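Local coordinates for peptidase M16 inactive domain family protein (Pseudomonas fluorescens, PDB 3GWB) that is related to the M16 metallopeptidases, carries a domain of the family's inactive type, and may bind metal and act as a hydrolase, at residues H188-L201 and I213-L227. Numbering follows the deposited sequence.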
loop_
_atom_site.group_PDB
_atom_site.type_symbol
_atom_site.label_atom_id
_atom_site.label_comp_id
_atom_site.label_asym_id
_atom_site.label_seq_id
_atom_site.Cartn_x
_atom_site.Cartn_y
_atom_site.Cartn_z
ATOM N N HIS A 188 19.750 17.814 -4.868
ATOM C CA HIS A 188 18.517 18.600 -4.870
ATOM C C HIS A 188 18.664 19.920 -5.631
ATOM O O HIS A 188 17.788 20.296 -6.410
ATOM C CB HIS A 188 18.078 18.874 -3.427
ATOM C CG HIS A 188 16.772 19.596 -3.315
ATOM N ND1 HIS A 188 16.686 20.969 -3.225
ATOM C CD2 HIS A 188 15.500 19.141 -3.326
ATOM C CE1 HIS A 188 15.414 21.328 -3.189
ATOM N NE2 HIS A 188 14.674 20.235 -3.250
ATOM N N ALA A 189 19.777 20.617 -5.413
ATOM C CA ALA A 189 20.018 21.900 -6.076
ATOM C C ALA A 189 20.130 21.731 -7.592
ATOM O O ALA A 189 19.801 22.637 -8.366
ATOM C CB ALA A 189 21.292 22.534 -5.524
ATOM N N LYS A 190 20.590 20.559 -8.003
ATOM C CA LYS A 190 20.765 20.239 -9.413
ATOM C C LYS A 190 19.533 19.628 -10.086
ATOM O O LYS A 190 19.104 20.079 -11.149
ATOM C CB LYS A 190 21.939 19.265 -9.564
ATOM C CG LYS A 190 22.117 18.697 -10.965
ATOM C CD LYS A 190 23.409 17.876 -11.089
ATOM C CE LYS A 190 23.349 16.574 -10.309
ATOM N NZ LYS A 190 22.295 15.672 -10.861
ATOM N N ALA A 191 18.969 18.600 -9.458
ATOM C CA ALA A 191 17.829 17.881 -10.025
ATOM C C ALA A 191 16.457 18.478 -9.752
ATOM O O ALA A 191 15.509 18.236 -10.502
ATOM C CB ALA A 191 17.869 16.421 -9.559
ATOM N N TYR A 192 16.327 19.247 -8.680
ATOM C CA TYR A 192 15.036 19.847 -8.388
ATOM C C TYR A 192 14.967 21.306 -8.823
ATOM O O TYR A 192 14.074 22.053 -8.420
ATOM C CB TYR A 192 14.705 19.690 -6.901
ATOM C CG TYR A 192 14.254 18.278 -6.558
ATOM C CD1 TYR A 192 15.160 17.214 -6.570
ATOM C CD2 TYR A 192 12.917 17.999 -6.284
ATOM C CE1 TYR A 192 14.745 15.912 -6.323
ATOM C CE2 TYR A 192 12.488 16.690 -6.033
ATOM C CZ TYR A 192 13.411 15.656 -6.058
ATOM O OH TYR A 192 12.994 14.367 -5.829
ATOM N N ALA A 193 15.915 21.709 -9.665
ATOM C CA ALA A 193 15.950 23.074 -10.181
ATOM C C ALA A 193 14.682 23.321 -11.009
ATOM O O ALA A 193 14.171 22.418 -11.676
ATOM C CB ALA A 193 17.207 23.285 -11.039
ATOM N N ALA A 194 14.173 24.543 -10.952
ATOM C CA ALA A 194 12.960 24.914 -11.671
ATOM C C ALA A 194 13.002 24.595 -13.165
ATOM O O ALA A 194 11.997 24.194 -13.750
ATOM C CB ALA A 194 12.680 26.391 -11.458
ATOM N N GLY A 195 14.160 24.776 -13.790
ATOM C CA GLY A 195 14.263 24.486 -15.209
ATOM C C GLY A 195 14.173 23.001 -15.520
ATOM O O GLY A 195 14.045 22.614 -16.681
ATOM N N ASN A 196 14.221 22.170 -14.480
ATOM C CA ASN A 196 14.179 20.714 -14.633
ATOM C C ASN A 196 12.843 20.099 -14.213
ATOM O O ASN A 196 12.744 18.885 -14.024
ATOM C CB ASN A 196 15.308 20.093 -13.792
ATOM C CG ASN A 196 15.648 18.678 -14.211
ATOM O OD1 ASN A 196 15.865 18.410 -15.391
ATOM N ND2 ASN A 196 15.717 17.765 -13.240
ATOM N N VAL A 197 11.815 20.928 -14.072
ATOM C CA VAL A 197 10.519 20.417 -13.642
ATOM C C VAL A 197 9.349 20.709 -14.577
ATOM O O VAL A 197 9.358 21.681 -15.340
ATOM C CB VAL A 197 10.151 20.978 -12.245
ATOM C CG1 VAL A 197 9.702 22.436 -12.379
ATOM C CG2 VAL A 197 9.051 20.113 -11.595
ATOM N N VAL A 198 8.346 19.842 -14.512
ATOM C CA VAL A 198 7.118 20.005 -15.277
ATOM C C VAL A 198 6.041 20.252 -14.228
ATOM O O VAL A 198 5.936 19.496 -13.272
ATOM C CB VAL A 198 6.733 18.731 -16.057
ATOM C CG1 VAL A 198 5.337 18.903 -16.668
ATOM C CG2 VAL A 198 7.756 18.468 -17.157
ATOM N N ILE A 199 5.250 21.301 -14.408
ATOM C CA ILE A 199 4.195 21.641 -13.455
ATOM C C ILE A 199 2.834 21.355 -14.074
ATOM O O ILE A 199 2.433 22.019 -15.023
ATOM C CB ILE A 199 4.277 23.135 -13.065
ATOM C CG1 ILE A 199 5.611 23.411 -12.374
ATOM C CG2 ILE A 199 3.123 23.514 -12.154
ATOM C CD1 ILE A 199 5.897 24.887 -12.206
ATOM N N ALA A 200 2.130 20.362 -13.538
ATOM C CA ALA A 200 0.817 19.984 -14.051
ATOM C C ALA A 200 -0.252 20.336 -13.028
ATOM O O ALA A 200 -0.110 20.034 -11.849
ATOM C CB ALA A 200 0.793 18.484 -14.354
ATOM N N LEU A 201 -1.322 20.972 -13.487
ATOM C CA LEU A 201 -2.413 21.407 -12.614
ATOM C C LEU A 201 -3.776 21.070 -13.187
ATOM O O LEU A 201 -4.043 21.342 -14.350
ATOM C CB LEU A 201 -2.351 22.928 -12.423
ATOM C CG LEU A 201 -1.546 23.561 -11.294
ATOM C CD1 LEU A 201 -1.473 25.074 -11.517
ATOM C CD2 LEU A 201 -2.216 23.242 -9.949
ATOM N N ILE A 213 -0.349 30.091 -9.140
ATOM C CA ILE A 213 0.108 28.889 -8.449
ATOM C C ILE A 213 1.416 28.390 -9.066
ATOM O O ILE A 213 2.390 28.101 -8.360
ATOM C CB ILE A 213 -0.932 27.745 -8.556
ATOM C CG1 ILE A 213 -2.268 28.172 -7.941
ATOM C CG2 ILE A 213 -0.365 26.472 -7.947
ATOM C CD1 ILE A 213 -2.165 28.747 -6.574
ATOM N N ALA A 214 1.436 28.296 -10.390
ATOM C CA ALA A 214 2.630 27.811 -11.071
ATOM C C ALA A 214 3.828 28.722 -10.858
ATOM O O ALA A 214 4.939 28.244 -10.648
ATOM C CB ALA A 214 2.348 27.640 -12.556
ATOM N N ALA A 215 3.615 30.031 -10.910
ATOM C CA ALA A 215 4.710 30.967 -10.712
ATOM C C ALA A 215 5.261 30.870 -9.296
ATOM O O ALA A 215 6.467 30.983 -9.084
ATOM C CB ALA A 215 4.253 32.387 -10.992
ATOM N N GLN A 216 4.372 30.663 -8.330
ATOM C CA GLN A 216 4.776 30.563 -6.933
ATOM C C GLN A 216 5.602 29.311 -6.666
ATOM O O GLN A 216 6.627 29.369 -5.998
ATOM C CB GLN A 216 3.541 30.567 -6.018
ATOM C CG GLN A 216 3.852 30.179 -4.581
ATOM C CD GLN A 216 2.617 30.142 -3.693
ATOM O OE1 GLN A 216 1.571 29.615 -4.085
ATOM N NE2 GLN A 216 2.738 30.687 -2.484
ATOM N N VAL A 217 5.150 28.176 -7.183
ATOM C CA VAL A 217 5.865 26.920 -6.981
ATOM C C VAL A 217 7.227 27.006 -7.675
ATOM O O VAL A 217 8.268 26.683 -7.090
ATOM C CB VAL A 217 5.054 25.731 -7.552
ATOM C CG1 VAL A 217 5.866 24.449 -7.484
ATOM C CG2 VAL A 217 3.771 25.561 -6.759
ATOM N N SER A 218 7.208 27.474 -8.917
ATOM C CA SER A 218 8.424 27.603 -9.702
ATOM C C SER A 218 9.453 28.493 -9.009
ATOM O O SER A 218 10.633 28.163 -8.988
ATOM C CB SER A 218 8.092 28.166 -11.087
ATOM O OG SER A 218 9.251 28.234 -11.895
ATOM N N ALA A 219 9.007 29.602 -8.422
ATOM C CA ALA A 219 9.926 30.534 -7.753
ATOM C C ALA A 219 10.553 30.004 -6.465
ATOM O O ALA A 219 11.633 30.459 -6.067
ATOM C CB ALA A 219 9.214 31.856 -7.459
ATOM N N ALA A 220 9.871 29.058 -5.824
ATOM C CA ALA A 220 10.329 28.462 -4.571
ATOM C C ALA A 220 11.380 27.373 -4.782
ATOM O O ALA A 220 12.097 27.018 -3.852
ATOM C CB ALA A 220 9.133 27.886 -3.795
ATOM N N LEU A 221 11.470 26.853 -6.002
ATOM C CA LEU A 221 12.439 25.801 -6.318
ATOM C C LEU A 221 13.827 26.379 -6.533
ATOM O O LEU A 221 13.982 27.574 -6.770
ATOM C CB LEU A 221 12.031 25.057 -7.602
ATOM C CG LEU A 221 10.726 24.250 -7.592
ATOM C CD1 LEU A 221 10.428 23.686 -8.983
ATOM C CD2 LEU A 221 10.849 23.137 -6.583
ATOM N N PRO A 222 14.863 25.539 -6.427
ATOM C CA PRO A 222 16.212 26.063 -6.648
ATOM C C PRO A 222 16.257 26.502 -8.117
ATOM O O PRO A 222 15.553 25.927 -8.955
ATOM C CB PRO A 222 17.101 24.846 -6.394
ATOM C CG PRO A 222 16.283 24.006 -5.432
ATOM C CD PRO A 222 14.894 24.135 -5.975
ATOM N N LYS A 223 17.056 27.518 -8.430
ATOM C CA LYS A 223 17.174 27.995 -9.806
ATOM C C LYS A 223 18.204 27.149 -10.536
ATOM O O LYS A 223 19.246 26.815 -9.971
ATOM C CB LYS A 223 17.620 29.458 -9.837
ATOM C CG LYS A 223 16.489 30.474 -9.902
ATOM C CD LYS A 223 15.671 30.508 -8.650
ATOM C CE LYS A 223 14.530 31.505 -8.800
ATOM N NZ LYS A 223 13.623 31.450 -7.635
ATOM N N GLY A 224 17.922 26.809 -11.788
ATOM C CA GLY A 224 18.864 25.999 -12.547
ATOM C C GLY A 224 18.259 25.456 -13.830
ATOM O O GLY A 224 17.044 25.439 -13.982
ATOM N N PRO A 225 19.085 24.980 -14.767
ATOM C CA PRO A 225 18.562 24.452 -16.026
ATOM C C PRO A 225 18.128 22.991 -15.948
ATOM O O PRO A 225 18.317 22.322 -14.931
ATOM C CB PRO A 225 19.737 24.646 -16.973
ATOM C CG PRO A 225 20.894 24.303 -16.082
ATOM C CD PRO A 225 20.559 25.031 -14.792
ATOM N N ALA A 226 17.542 22.512 -17.038
ATOM C CA ALA A 226 17.107 21.132 -17.131
ATOM C C ALA A 226 18.361 20.290 -17.317
ATOM O O ALA A 226 19.340 20.754 -17.906
ATOM C CB ALA A 226 16.194 20.960 -18.320
ATOM N N LEU A 227 18.335 19.063 -16.809
ATOM C CA LEU A 227 19.474 18.172 -16.952
ATOM C C LEU A 227 19.409 17.572 -18.348
ATOM O O LEU A 227 18.341 17.527 -18.954
ATOM C CB LEU A 227 19.422 17.067 -15.893
ATOM C CG LEU A 227 19.511 17.564 -14.445
ATOM C CD1 LEU A 227 19.483 16.377 -13.499
ATOM C CD2 LEU A 227 20.783 18.386 -14.254
HETATM O O HOH W 1 20.451 25.242 -8.101
HETATM O O HOH W 2 20.082 21.718 -13.033
HETATM O O HOH W 3 15.201 17.002 -18.033
#
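Ala-194 N gives its hydrogen to Pro-222 O at 2.8 Å, and one residue on Gly-195 N reaches Gly-224 O in a weak bond of 3.0 Å. These two bonds tie the turn between helix 181-191 and strand 197-203 to the chain that leaves helix 207-220. Asn-196 adds a side-chain link. With CG anti to the backbone N (chi1 -161°), its amide is carried over to Leu-227, whose N meets OD1 at 2.9 Å; the bond is almost straight, 172° at the hydrogen, although the donor stands above the carbonyl plane. OD1 takes a second hydrogen from a water that also reaches Leu-227 O weakly. The other end of that amide, ND2, bonds Ala-191 O at 2.8 Å and also Ala-43 O, which fixes the flip of the group. Without the amide, as with an alanine in its place, Leu-227 N would probably lose its acceptor and Ala-191 O and Ala-43 O a donor, leaving the chain at Leu-227 less tightly held. One water bridges Ala-189 O and Lys-223 O, another Lys-190 O and Pro-225 O, each donating both hydrogens. Away from this polar seam the contact turns greasy. Pro-222 CG lies 3.6 Å from His-188 CE1, while that ring's NE2 bonds Val-119 O; Leu-221 CD1 packs on Val-197 CG1 at 3.7 Å. Farther along, residues 213-220 run at 151° to strand residues 197-201, with Ile-199 on Ala-214 and Leu-201 on Ile-213; Ser-218 OG turns to Glu-21 and Thr-19. An interior strand of a mixed sheet is thus covered by the helix that follows it, whose exit is fastened largely through main-chain groups, one asparagine amide joining three pieces of backbone.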